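Side-chain contacts in mandelate racemase/muconate lactonizing protein (Thermobispora bispora, PDB 3VC5), which probably dehydrates D-glucarate to 5-dehydro-4-deoxy-D-glucarate with the help of magnesium, as a member of the mandelate racemase/muconate lactonizing enzyme family: residues A[382-386]-A[387-391]; A[340-344]-A[345-349]; A[196-199]-A[200-204]; A[308-312]-A[313-317]; A[137-140]-A[141-144]. All blocks are in the same frame, centred on the assembly; numbering follows the deposited sequence.

Contact 1: A[382-386]-A[387-391]; sequences LRFVD and GAVPV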
loop_
_atom_site.group_PDB
_atom_site.type_symbol
_atom_site.label_atom_id
_atom_site.label_comp_id
_atom_site.label_asym_id
_atom_site.label_seq_id
_atom_site.Cartn_x
_atom_site.Cartn_y
_atom_site.Cartn_z
ATOM N N LEU A 382 24.319 -9.542 9.712
ATOM C CA LEU A 382 24.273 -8.247 9.068
ATOM C C LEU A 382 25.697 -7.765 8.902
ATOM O O LEU A 382 26.422 -7.605 9.884
ATOM C CB LEU A 382 23.496 -7.245 9.928
ATOM C CG LEU A 382 22.052 -7.623 10.261
ATOM C CD1 LEU A 382 21.521 -6.805 11.456
ATOM C CD2 LEU A 382 21.140 -7.439 9.051
ATOM N N ARG A 383 26.101 -7.563 7.657
ATOM C CA ARG A 383 27.429 -7.029 7.357
ATOM C C ARG A 383 27.272 -6.019 6.245
ATOM O O ARG A 383 26.296 -6.071 5.484
ATOM C CB ARG A 383 28.371 -8.151 6.931
ATOM C CG ARG A 383 27.774 -9.059 5.897
ATOM C CD ARG A 383 28.495 -10.405 5.836
ATOM N NE ARG A 383 27.871 -11.257 4.829
ATOM C CZ ARG A 383 28.321 -11.391 3.586
ATOM N NH1 ARG A 383 29.419 -10.750 3.203
ATOM N NH2 ARG A 383 27.683 -12.178 2.733
ATOM N N PHE A 384 28.199 -5.071 6.173
ATOM C CA PHE A 384 28.249 -4.137 5.052
ATOM C C PHE A 384 29.313 -4.592 4.067
ATOM O O PHE A 384 30.477 -4.813 4.446
ATOM C CB PHE A 384 28.541 -2.715 5.529
ATOM C CG PHE A 384 27.409 -2.103 6.302
ATOM C CD1 PHE A 384 26.576 -1.175 5.713
ATOM C CD2 PHE A 384 27.151 -2.505 7.603
ATOM C CE1 PHE A 384 25.515 -0.621 6.423
ATOM C CE2 PHE A 384 26.122 -1.952 8.340
ATOM C CZ PHE A 384 25.271 -1.024 7.740
ATOM N N VAL A 385 28.915 -4.714 2.806
ATOM C CA VAL A 385 29.813 -5.114 1.731
ATOM C C VAL A 385 29.676 -4.054 0.647
ATOM O O VAL A 385 28.586 -3.877 0.073
ATOM C CB VAL A 385 29.415 -6.479 1.141
ATOM C CG1 VAL A 385 30.301 -6.825 -0.070
ATOM C CG2 VAL A 385 29.472 -7.592 2.220
ATOM N N ASP A 386 30.748 -3.310 0.404
ATOM C CA ASP A 386 30.708 -2.251 -0.599
ATOM C C ASP A 386 29.543 -1.287 -0.331
ATOM O O ASP A 386 28.840 -0.874 -1.271
ATOM C CB ASP A 386 30.570 -2.856 -2.000
ATOM C CG ASP A 386 31.719 -3.788 -2.346
ATOM O OD1 ASP A 386 32.864 -3.505 -1.920
ATOM O OD2 ASP A 386 31.472 -4.802 -3.046
ATOM N N GLY A 387 29.346 -0.943 0.943
ATOM C CA GLY A 387 28.366 0.068 1.344
ATOM C C GLY A 387 26.935 -0.409 1.472
ATOM O O GLY A 387 26.034 0.388 1.809
ATOM N N ALA A 388 26.700 -1.691 1.219
ATOM C CA ALA A 388 25.342 -2.232 1.195
ATOM C C ALA A 388 25.211 -3.437 2.135
ATOM O O ALA A 388 26.166 -4.185 2.348
ATOM C CB ALA A 388 24.970 -2.635 -0.222
ATOM N N VAL A 389 24.022 -3.634 2.673
ATOM C CA VAL A 389 23.750 -4.794 3.529
ATOM C C VAL A 389 23.018 -5.859 2.721
ATOM O O VAL A 389 21.884 -5.653 2.262
ATOM C CB VAL A 389 22.901 -4.396 4.746
ATOM C CG1 VAL A 389 22.535 -5.643 5.590
ATOM C CG2 VAL A 389 23.626 -3.347 5.587
ATOM N N PRO A 390 23.667 -7.004 2.506
ATOM C CA PRO A 390 22.946 -8.070 1.837
ATOM C C PRO A 390 21.727 -8.527 2.664
ATOM O O PRO A 390 21.794 -8.594 3.900
ATOM C CB PRO A 390 24.008 -9.191 1.726
ATOM C CG PRO A 390 25.349 -8.496 1.840
ATOM C CD PRO A 390 25.069 -7.371 2.828
ATOM N N VAL A 391 20.608 -8.796 1.994
ATOM C CA VAL A 391 19.434 -9.302 2.709
ATOM C C VAL A 391 19.786 -10.584 3.456
ATOM O O VAL A 391 20.314 -11.530 2.851
ATOM C CB VAL A 391 18.251 -9.608 1.780
ATOM C CG1 VAL A 391 17.061 -10.148 2.615
ATOM C CG2 VAL A 391 17.864 -8.378 0.986
HETATM O O HOH W 1 23.863 -9.139 5.667
#
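V385 and A388 face each other as an antiparallel hydrogen-bonded pair around a type I' turn, with D386 and G387 at its two corners in the positive-phi conformations this turn requires. The bond from V385 N to A388 O is nearly straight, 2.8 Å long. The return bond, A388 N to V385 O, is longer at 3.1 Å.

Beyond the turn the main weight falls on F384 and V389. With CG anti to its carbonyl carbon (chi1 -69°), F384 turns its ring back across the hairpin, where V389 CG2 lies over one face in a CH-pi contact, 3.5 Å from the ring centroid. That methyl is displaced toward the rim, closest to F384 CE1. The other branch, V389 CG1, meets L382 CD2 at 4.1 Å. Shortening F384 to an alanine is likely to leave V389 CG2 without its aromatic face and Y203 without its edge-to-face partner. R383 lays its guanidinium over P390, whose CG lies on one face of the group, while V385 CG2 meets the same proline CG at 4.2 Å. R383 O is buried with no hydrogen-bond donor; V389 CA points a C-H at it from 3.5 Å. A water bridges the two arms, donating to P390 O and accepting a weak bond from R383 N.

Strand 388-390 runs antiparallel beside strand 161-169 at one end of the mixed sheet, F384 meets Y203 edge-to-face, and helix 344-355 packs against F384 and V389 through L347 and T351.

Contact 2: A[340-344]-A[345-349]; sequences NSHLG and ISLAA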
loop_
_atom_site.group_PDB
_atom_site.type_symbol
_atom_site.label_atom_id
_atom_site.label_comp_id
_atom_site.label_asym_id
_atom_site.label_seq_id
_atom_site.Cartn_x
_atom_site.Cartn_y
_atom_site.Cartn_z
ATOM N N ASN A 340 17.371 6.754 13.049
ATOM C CA ASN A 340 17.803 7.249 14.365
ATOM C C ASN A 340 18.792 6.208 14.930
ATOM O O ASN A 340 18.791 5.033 14.476
ATOM C CB ASN A 340 16.646 7.371 15.351
ATOM C CG ASN A 340 15.810 8.611 15.144
ATOM O OD1 ASN A 340 14.640 8.501 14.789
ATOM N ND2 ASN A 340 16.380 9.789 15.387
ATOM N N SER A 341 19.605 6.597 15.915
ATOM C CA SER A 341 20.565 5.650 16.515
ATOM C C SER A 341 19.855 4.340 16.784
ATOM O O SER A 341 18.816 4.343 17.470
ATOM C CB SER A 341 21.022 6.212 17.852
ATOM O OG SER A 341 21.591 7.500 17.648
ATOM N N HIS A 342 20.417 3.220 16.319
ATOM C CA HIS A 342 19.641 1.974 16.354
ATOM C C HIS A 342 20.549 0.753 16.332
ATOM O O HIS A 342 21.766 0.846 16.082
ATOM C CB HIS A 342 18.674 1.913 15.135
ATOM C CG HIS A 342 19.371 1.751 13.814
ATOM N ND1 HIS A 342 19.852 0.529 13.387
ATOM C CD2 HIS A 342 19.758 2.657 12.871
ATOM C CE1 HIS A 342 20.450 0.676 12.210
ATOM N NE2 HIS A 342 20.411 1.957 11.876
ATOM N N LEU A 343 19.955 -0.402 16.615
ATOM C CA LEU A 343 20.700 -1.653 16.694
ATOM C C LEU A 343 20.322 -2.599 15.542
ATOM O O LEU A 343 19.749 -2.167 14.515
ATOM C CB LEU A 343 20.458 -2.284 18.075
ATOM C CG LEU A 343 20.826 -1.372 19.241
ATOM C CD1 LEU A 343 20.486 -2.097 20.545
ATOM C CD2 LEU A 343 22.319 -1.015 19.194
ATOM N N GLY A 344 20.680 -3.873 15.669
ATOM C CA GLY A 344 20.596 -4.784 14.542
ATOM C C GLY A 344 19.187 -5.285 14.212
ATOM O O GLY A 344 18.933 -5.739 13.103
ATOM N N ILE A 345 18.269 -5.219 15.173
ATOM C CA ILE A 345 16.880 -5.606 14.882
ATOM C C ILE A 345 16.309 -4.571 13.913
ATOM O O ILE A 345 15.768 -4.919 12.853
ATOM C CB ILE A 345 16.048 -5.705 16.159
ATOM C CG1 ILE A 345 16.563 -6.880 17.008
ATOM C CG2 ILE A 345 14.523 -5.830 15.813
ATOM C CD1 ILE A 345 16.131 -6.761 18.485
ATOM N N SER A 346 16.493 -3.298 14.249
ATOM C CA SER A 346 16.081 -2.194 13.347
ATOM C C SER A 346 16.826 -2.305 12.012
ATOM O O SER A 346 16.221 -2.143 10.960
ATOM C CB SER A 346 16.354 -0.828 13.968
ATOM O OG SER A 346 15.351 -0.574 14.927
ATOM N N LEU A 347 18.127 -2.605 12.042
ATOM C CA LEU A 347 18.879 -2.704 10.764
ATOM C C LEU A 347 18.330 -3.834 9.893
ATOM O O LEU A 347 18.156 -3.653 8.668
ATOM C CB LEU A 347 20.381 -2.934 10.975
ATOM C CG LEU A 347 21.234 -2.874 9.689
ATOM C CD1 LEU A 347 21.127 -1.554 8.956
ATOM C CD2 LEU A 347 22.694 -3.158 10.029
ATOM N N ALA A 348 17.981 -4.973 10.507
ATOM C CA ALA A 348 17.425 -6.104 9.729
ATOM C C ALA A 348 16.081 -5.651 9.126
ATOM O O ALA A 348 15.812 -5.871 7.943
ATOM C CB ALA A 348 17.216 -7.310 10.601
ATOM N N ALA A 349 15.251 -5.002 9.953
ATOM C CA ALA A 349 13.926 -4.575 9.483
ATOM C C ALA A 349 14.037 -3.550 8.339
ATOM O O ALA A 349 13.339 -3.662 7.328
ATOM C CB ALA A 349 13.117 -4.035 10.619
#
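H342 folds over the start of the helix and meets S346 and L347 with its CB and imidazole. Its CG takes the crowded position between backbone N and carbonyl carbon (chi1 69°), and this turns the ring along the chain toward the first helical turn. From there ND1 gives a straight hydrogen bond of 2.9 Å to L343 O, with the acceptor in the imidazole plane.

L343 O is gripped twice, since L347 N also donates to it at 3.0 Å. The next bond in the helical series joins A348 N to G344 O. L347 CB lies at the edge of the imidazole, 3.8 Å from H342 CE1. The anti relation of L347 CG to its own N (chi1 -173°) swings the branch the same way, bringing L347 CD1 to 4.0 Å from H342 CE1. Nearer the root of the side chain, S346 CB comes within 3.8 Å of H342 CB, while S346 OG is bonded elsewhere, to H313 and R53. The far nitrogen of the imidazole, NE2, bonds to T366 OG1, so both ring nitrogens are tied and the ring's rotation is fixed. A phenylalanine in place of H342 would probably leave L343 O with one donor fewer and T366 without its imidazole partner.

L343 holds the N-cap position, and the first turn is further met by acids: D375 takes G344 N, and E69 takes S346 N. This is the start of helix 344-355, which follows the seventh barrel strand, 334-337, in the modified TIM barrel of this superfamily; H338, the predicted proton acceptor, lies just beyond that strand.

Contact 3: A[196-199]-A[200-204]; sequences ARLL and IGEYG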
loop_
_atom_site.group_PDB
_atom_site.type_symbol
_atom_site.label_atom_id
_atom_site.label_comp_id
_atom_site.label_asym_id
_atom_site.label_seq_id
_atom_site.Cartn_x
_atom_site.Cartn_y
_atom_site.Cartn_z
ATOM N N ALA A 196 34.758 11.047 6.630
ATOM C CA ALA A 196 34.303 10.333 5.441
ATOM C C ALA A 196 35.287 9.215 5.020
ATOM O O ALA A 196 34.865 8.092 4.714
ATOM C CB ALA A 196 34.096 11.306 4.287
ATOM N N ARG A 197 36.580 9.537 4.958
ATOM C CA ARG A 197 37.590 8.538 4.576
ATOM C C ARG A 197 37.543 7.351 5.527
ATOM O O ARG A 197 37.651 6.194 5.109
ATOM C CB ARG A 197 38.994 9.141 4.584
ATOM C CG ARG A 197 39.248 10.133 3.467
ATOM C CD ARG A 197 40.734 10.415 3.322
ATOM N NE ARG A 197 40.935 11.674 2.610
ATOM C CZ ARG A 197 40.792 11.814 1.294
ATOM N NH1 ARG A 197 40.441 10.766 0.553
ATOM N NH2 ARG A 197 40.988 12.997 0.721
ATOM N N LEU A 198 37.399 7.655 6.811
ATOM C CA LEU A 198 37.344 6.629 7.838
ATOM C C LEU A 198 36.112 5.717 7.628
ATOM O O LEU A 198 36.256 4.499 7.500
ATOM C CB LEU A 198 37.342 7.286 9.223
ATOM C CG LEU A 198 37.478 6.450 10.500
ATOM C CD1 LEU A 198 37.689 7.339 11.717
ATOM C CD2 LEU A 198 36.274 5.574 10.701
ATOM N N LEU A 199 34.912 6.303 7.559
ATOM C CA LEU A 199 33.698 5.498 7.416
ATOM C C LEU A 199 33.648 4.756 6.084
ATOM O O LEU A 199 33.227 3.601 6.032
ATOM C CB LEU A 199 32.436 6.372 7.553
ATOM C CG LEU A 199 31.835 6.541 8.960
ATOM C CD1 LEU A 199 32.860 6.919 9.988
ATOM C CD2 LEU A 199 30.658 7.538 8.949
ATOM N N ILE A 200 34.012 5.431 4.994
ATOM C CA ILE A 200 33.994 4.792 3.682
ATOM C C ILE A 200 35.018 3.666 3.617
ATOM O O ILE A 200 34.746 2.601 3.056
ATOM C CB ILE A 200 34.160 5.824 2.537
ATOM C CG1 ILE A 200 32.882 6.673 2.424
ATOM C CG2 ILE A 200 34.448 5.134 1.190
ATOM C CD1 ILE A 200 33.077 7.981 1.646
ATOM N N GLY A 201 36.164 3.870 4.257
ATOM C CA GLY A 201 37.199 2.823 4.283
ATOM C C GLY A 201 36.676 1.571 4.966
ATOM O O GLY A 201 36.929 0.459 4.508
ATOM N N GLU A 202 35.931 1.758 6.056
ATOM C CA GLU A 202 35.428 0.636 6.853
ATOM C C GLU A 202 34.212 -0.058 6.267
ATOM O O GLU A 202 34.127 -1.292 6.295
ATOM C CB GLU A 202 35.171 1.067 8.306
ATOM C CG GLU A 202 36.454 1.539 9.016
ATOM C CD GLU A 202 36.250 2.043 10.447
ATOM O OE1 GLU A 202 35.097 2.060 10.923
ATOM O OE2 GLU A 202 37.268 2.409 11.101
ATOM N N TYR A 203 33.262 0.724 5.755
ATOM C CA TYR A 203 31.960 0.179 5.360
ATOM C C TYR A 203 31.738 0.131 3.835
ATOM O O TYR A 203 30.873 -0.612 3.356
ATOM C CB TYR A 203 30.827 0.991 6.021
ATOM C CG TYR A 203 30.761 0.825 7.532
ATOM C CD1 TYR A 203 29.945 -0.173 8.107
ATOM C CD2 TYR A 203 31.563 1.601 8.393
ATOM C CE1 TYR A 203 29.900 -0.367 9.484
ATOM C CE2 TYR A 203 31.534 1.397 9.803
ATOM C CZ TYR A 203 30.698 0.403 10.326
ATOM O OH TYR A 203 30.643 0.188 11.691
ATOM N N GLY A 204 32.472 0.958 3.089
ATOM C CA GLY A 204 32.355 0.982 1.622
ATOM C C GLY A 204 31.191 1.813 1.076
ATOM O O GLY A 204 30.779 1.643 -0.083
#
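I200 stands one helical turn beyond A196, and its N donates to A196 O at 2.8 Å, the first of four successive alpha-helical bonds. G201 N to R197 O, E202 N to L198 O and Y203 N to L199 O follow, so each carbonyl in 196-199 is taken up by the turn after it. The chain then leaves the helix at G204, which has positive phi; G204 N still bonds to I200 O.

Among the apolar contacts, A196 CB meets I200 CD1 at 4.4 Å, on a side that F231 also covers. This is the last part of helix 189-203, the connection of a beta-alpha-beta unit that carries the chain from strand 161-169 to strand 208-211 in the barrel; A196 and L199 pack inward on L168.

The mixed contact is that of L198 with E202, which run side by side in the same direction. The L198 side chain is extended, anti about CA-CB (chi1 -172°), and this brings CD2 within 3.3 Å of E202 OE2. The extended E202 chain also passes L198 O, its CG 3.3 Å away. The leucine methyl gives the carboxylate only an apolar neighbour; the charge is met by R182, in a salt bridge with OE2.

The aromatic contact belongs to Y203, which presents a ring edge to L199 O, CD2 lying 3.5 Å from that oxygen and in plane with it. The same ring meets F205 with nearly parallel planes.

Contact 4: A[308-312]-A[313-317]; sequences LLIDH and HYWGG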
loop_
_atom_site.group_PDB
_atom_site.type_symbol
_atom_site.label_atom_id
_atom_site.label_comp_id
_atom_site.label_asym_id
_atom_site.label_seq_id
_atom_site.Cartn_x
_atom_site.Cartn_y
_atom_site.Cartn_z
ATOM N N LEU A 308 10.775 11.681 -0.082
ATOM C CA LEU A 308 10.346 11.406 1.295
ATOM C C LEU A 308 11.332 10.392 1.908
ATOM O O LEU A 308 11.590 9.351 1.291
ATOM C CB LEU A 308 8.942 10.778 1.332
ATOM C CG LEU A 308 8.444 10.419 2.731
ATOM C CD1 LEU A 308 8.348 11.694 3.600
ATOM C CD2 LEU A 308 7.086 9.705 2.629
ATOM N N LEU A 309 11.853 10.675 3.102
ATOM C CA LEU A 309 12.604 9.653 3.853
ATOM C C LEU A 309 11.545 8.915 4.662
ATOM O O LEU A 309 10.971 9.466 5.602
ATOM C CB LEU A 309 13.639 10.286 4.795
ATOM C CG LEU A 309 14.992 10.650 4.157
ATOM C CD1 LEU A 309 14.879 11.826 3.164
ATOM C CD2 LEU A 309 16.019 10.963 5.232
ATOM N N ILE A 310 11.245 7.692 4.260
ATOM C CA ILE A 310 10.320 6.846 5.008
ATOM C C ILE A 310 11.066 6.333 6.260
ATOM O O ILE A 310 12.313 6.353 6.332
ATOM C CB ILE A 310 9.874 5.669 4.111
ATOM C CG1 ILE A 310 8.593 5.013 4.622
ATOM C CG2 ILE A 310 10.965 4.600 4.011
ATOM C CD1 ILE A 310 7.389 5.958 4.535
ATOM N N ASP A 311 10.313 5.864 7.245
ATOM C CA ASP A 311 10.924 5.346 8.467
ATOM C C ASP A 311 9.876 4.498 9.154
ATOM O O ASP A 311 8.864 5.041 9.637
ATOM C CB ASP A 311 11.435 6.482 9.375
ATOM C CG ASP A 311 12.115 5.963 10.632
ATOM O OD1 ASP A 311 11.751 4.831 11.085
ATOM O OD2 ASP A 311 12.933 6.708 11.232
ATOM N N HIS A 312 10.055 3.183 9.121
ATOM C CA HIS A 312 9.014 2.285 9.651
ATOM C C HIS A 312 8.780 2.499 11.126
ATOM O O HIS A 312 7.724 2.080 11.652
ATOM C CB HIS A 312 9.332 0.819 9.358
ATOM C CG HIS A 312 10.382 0.215 10.250
ATOM N ND1 HIS A 312 11.713 0.171 9.898
ATOM C CD2 HIS A 312 10.290 -0.390 11.468
ATOM C CE1 HIS A 312 12.402 -0.427 10.856
ATOM N NE2 HIS A 312 11.557 -0.826 11.800
ATOM N N HIS A 313 9.750 3.116 11.825
ATOM C CA HIS A 313 9.598 3.287 13.278
ATOM C C HIS A 313 8.536 4.314 13.630
ATOM O O HIS A 313 8.046 4.326 14.760
ATOM C CB HIS A 313 10.924 3.696 13.940
ATOM C CG HIS A 313 12.040 2.720 13.714
ATOM N ND1 HIS A 313 12.898 2.835 12.650
ATOM C CD2 HIS A 313 12.474 1.659 14.444
ATOM C CE1 HIS A 313 13.807 1.856 12.714
ATOM N NE2 HIS A 313 13.547 1.117 13.783
ATOM N N TYR A 314 8.195 5.202 12.695
ATOM C CA TYR A 314 7.081 6.130 13.005
ATOM C C TYR A 314 6.021 6.179 11.911
ATOM O O TYR A 314 5.002 6.854 12.107
ATOM C CB TYR A 314 7.576 7.552 13.407
ATOM C CG TYR A 314 8.386 8.288 12.349
ATOM C CD1 TYR A 314 7.758 8.970 11.313
ATOM C CD2 TYR A 314 9.786 8.307 12.389
ATOM C CE1 TYR A 314 8.491 9.693 10.371
ATOM C CE2 TYR A 314 10.519 9.023 11.463
ATOM C CZ TYR A 314 9.875 9.666 10.425
ATOM O OH TYR A 314 10.632 10.360 9.500
ATOM N N TRP A 315 6.221 5.453 10.795
ATOM C CA TRP A 315 5.148 5.323 9.780
ATOM C C TRP A 315 4.298 4.062 10.025
ATOM O O TRP A 315 3.382 3.779 9.277
ATOM C CB TRP A 315 5.688 5.350 8.344
ATOM C CG TRP A 315 6.069 6.723 7.871
ATOM C CD1 TRP A 315 7.275 7.354 8.052
ATOM C CD2 TRP A 315 5.250 7.628 7.117
ATOM N NE1 TRP A 315 7.276 8.577 7.427
ATOM C CE2 TRP A 315 6.037 8.793 6.860
ATOM C CE3 TRP A 315 3.935 7.571 6.632
ATOM C CZ2 TRP A 315 5.551 9.886 6.133
ATOM C CZ3 TRP A 315 3.429 8.684 5.900
ATOM C CH2 TRP A 315 4.260 9.820 5.650
ATOM N N GLY A 316 4.632 3.288 11.056
ATOM C CA GLY A 316 3.748 2.204 11.491
ATOM C C GLY A 316 4.105 0.818 11.005
ATOM O O GLY A 316 3.207 -0.031 10.827
ATOM N N GLY A 317 5.398 0.532 10.878
ATOM C CA GLY A 317 5.801 -0.823 10.534
ATOM C C GLY A 317 6.134 -1.025 9.070
ATOM O O GLY A 317 6.008 -0.094 8.237
HETATM O O HOH W 2 9.168 10.956 7.188
#
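D311 reaches forward with its carboxylate trans to the main-chain nitrogen (chi1 -178°) while H313 turns its ring back beside its own N (chi1 -58°), and the two groups meet at a single oxygen. D311 OD1 takes H313 ND1 on its syn side at 2.8 Å and H313 N on its anti side at 2.7 Å. The second is a capping bond, for D311 is the N-cap of the short helix. The carboxylate stands almost perpendicular to the imidazole, and OD1 lies near the ring plane. D311 O is shared too, by Y314 N and W315 N. Over one face of the H313 ring the H312 ring lies obliquely, the two CE1 atoms, of H312 and H313, 3.3 Å apart.

Back on the strand, I310 CD1 sits squarely over the five-membered ring of W315, 3.6 Å from its centroid, and L308 CD2 meets W315 CZ2 at 3.8 Å. A water gives its hydrogen to L309 O and accepts from Y314 OH and W315 NE1.

The end of strand 307-310 thus leads to the predicted active site: OD2 of D311 bonds H338 ND1, and H313 NE2 bonds S346. Two hydrogen bonds from H313 hold OD1 and leave the other oxygen for H338, the predicted proton acceptor. That is consistent with the His-Asp pair of mandelate racemase relatives, with H313 as a second-shell residue that orients D311.

Contact 5: A[137-140]-A[141-144]; sequences ACLD and IQGK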
loop_
_atom_site.group_PDB
_atom_site.type_symbol
_atom_site.label_atom_id
_atom_site.label_comp_id
_atom_site.label_asym_id
_atom_site.label_seq_id
_atom_site.Cartn_x
_atom_site.Cartn_y
_atom_site.Cartn_z
ATOM N N ALA A 137 8.021 -7.606 14.917
ATOM C CA ALA A 137 8.187 -8.910 15.637
ATOM C C ALA A 137 7.206 -9.969 15.087
ATOM O O ALA A 137 7.559 -11.147 14.914
ATOM C CB ALA A 137 7.957 -8.718 17.123
ATOM N N CYS A 138 5.993 -9.546 14.758
ATOM C CA CYS A 138 4.995 -10.471 14.192
ATOM C C CYS A 138 5.442 -10.923 12.792
ATOM O O CYS A 138 5.253 -12.081 12.414
ATOM C CB CYS A 138 3.589 -9.813 14.144
ATOM S SG CYS A 138 2.865 -9.727 15.782
ATOM N N LEU A 139 6.012 -10.018 11.989
ATOM C CA LEU A 139 6.510 -10.431 10.679
ATOM C C LEU A 139 7.697 -11.380 10.826
ATOM O O LEU A 139 7.845 -12.332 10.031
ATOM C CB LEU A 139 6.909 -9.211 9.824
ATOM C CG LEU A 139 5.739 -8.276 9.465
ATOM C CD1 LEU A 139 6.338 -7.078 8.685
ATOM C CD2 LEU A 139 4.735 -9.028 8.577
ATOM N N ASP A 140 8.555 -11.122 11.816
ATOM C CA ASP A 140 9.696 -12.042 12.091
ATOM C C ASP A 140 9.128 -13.455 12.316
ATOM O O ASP A 140 9.580 -14.431 11.706
ATOM C CB ASP A 140 10.478 -11.497 13.318
ATOM C CG ASP A 140 11.814 -12.172 13.566
ATOM O OD1 ASP A 140 12.361 -12.877 12.679
ATOM O OD2 ASP A 140 12.325 -11.950 14.701
ATOM N N ILE A 141 8.101 -13.553 13.152
ATOM C CA ILE A 141 7.450 -14.839 13.452
ATOM C C ILE A 141 6.774 -15.457 12.216
ATOM O O ILE A 141 6.912 -16.664 11.961
ATOM C CB ILE A 141 6.446 -14.689 14.594
ATOM C CG1 ILE A 141 7.179 -14.422 15.932
ATOM C CG2 ILE A 141 5.600 -15.969 14.736
ATOM C CD1 ILE A 141 6.277 -13.784 17.024
ATOM N N GLN A 142 6.031 -14.655 11.452
ATOM C CA GLN A 142 5.436 -15.174 10.217
ATOM C C GLN A 142 6.497 -15.734 9.268
ATOM O O GLN A 142 6.300 -16.787 8.654
ATOM C CB GLN A 142 4.634 -14.096 9.494
ATOM C CG GLN A 142 3.406 -13.613 10.216
ATOM C CD GLN A 142 2.657 -12.590 9.383
ATOM O OE1 GLN A 142 2.738 -12.592 8.125
ATOM N NE2 GLN A 142 1.949 -11.691 10.056
ATOM N N GLY A 143 7.607 -15.013 9.101
ATOM C CA GLY A 143 8.711 -15.511 8.290
ATOM C C GLY A 143 9.268 -16.826 8.833
ATOM O O GLY A 143 9.528 -17.771 8.068
ATOM N N LYS A 144 9.479 -16.903 10.144
ATOM C CA LYS A 144 9.971 -18.163 10.733
ATOM C C LYS A 144 8.989 -19.315 10.494
ATOM O O LYS A 144 9.396 -20.457 10.202
ATOM C CB LYS A 144 10.243 -18.012 12.223
ATOM C CG LYS A 144 11.405 -17.071 12.518
ATOM C CD LYS A 144 11.689 -17.005 14.013
ATOM C CE LYS A 144 12.778 -15.975 14.350
ATOM N NZ LYS A 144 13.068 -15.975 15.787
HETATM O O HOH W 3 14.225 -13.323 15.817
#
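Helix 123-146 belongs to the N-terminal family region of the protein, and in its later turns D140 and K144, one turn apart, bring their side chains obliquely together. Their carboxylate and ammonium stop short of a salt bridge, with D140 OD2 and K144 NZ 4.2 Å apart. A water off to one side bridges them, 2.6 Å from D140 OD2 and accepting from K144 NZ at 2.9 Å. The lysine lies nearer with its carbon chain than with its charge: K144 CE is 3.5 Å from D140 OD1, and K144 CG passes close to D140 O. D140 holds its carboxyl carbon anti to N (chi1 -169°), and K144 is extended beyond CG, which carries its CE alongside the D140 carboxylate.

Each group has stronger partners elsewhere. D140 OD1 accepts from L397 N and D140 OD2 from L67 N, while K144 NZ donates to T65 O. The aspartate thereby ties the helix to strand 65-71 of the three-stranded antiparallel sheet and to a loop of the barrel region, and the positive ammonium nearby would probably steady its negative charge.

The other faces are apolar or amide-bearing. I141 lays CG1 and CD1 alongside A137 O, CG1 at 3.5 Å, and with A137 packs on V58 of strand 50-60. Q142, likewise extended, runs past C138 O and brings OE1 to 4.1 Å from L139 CD2; its NE2 is taken by V92 O. Regular helical bonds link I141, Q142, G143 and K144 to the four residues before them, G143 N meeting L139 O at 2.8 Å. L153 of helix 150-153 covers L139 and Q142.

Along the chain the order is contact 5, 3, 4, 2, 1. Contact 5 belongs to the N-terminal domain, the other four to the enolase-like C-terminal domain that forms the barrel. Contacts 1 and 4 reach the same eight-stranded sheet, their centres 21 Å apart. Contact 2 touches both: L382 CD1 lies on G344 O, and S346 OG is 2.7 Å from H313 NE2, a probable hydrogen bond. Contact 1 also meets contact 3, through a probable bond from G387 N to Y203 O. Contacts 3 and 5 are the farthest apart, about 33 Å between centres. Contact 4 reaches H338, the predicted proton acceptor, while the H342 side chain of contact 2 is about 9 Å from that of H338; contacts 1 and 5 lie away from the catalytic and magnesium-binding residues.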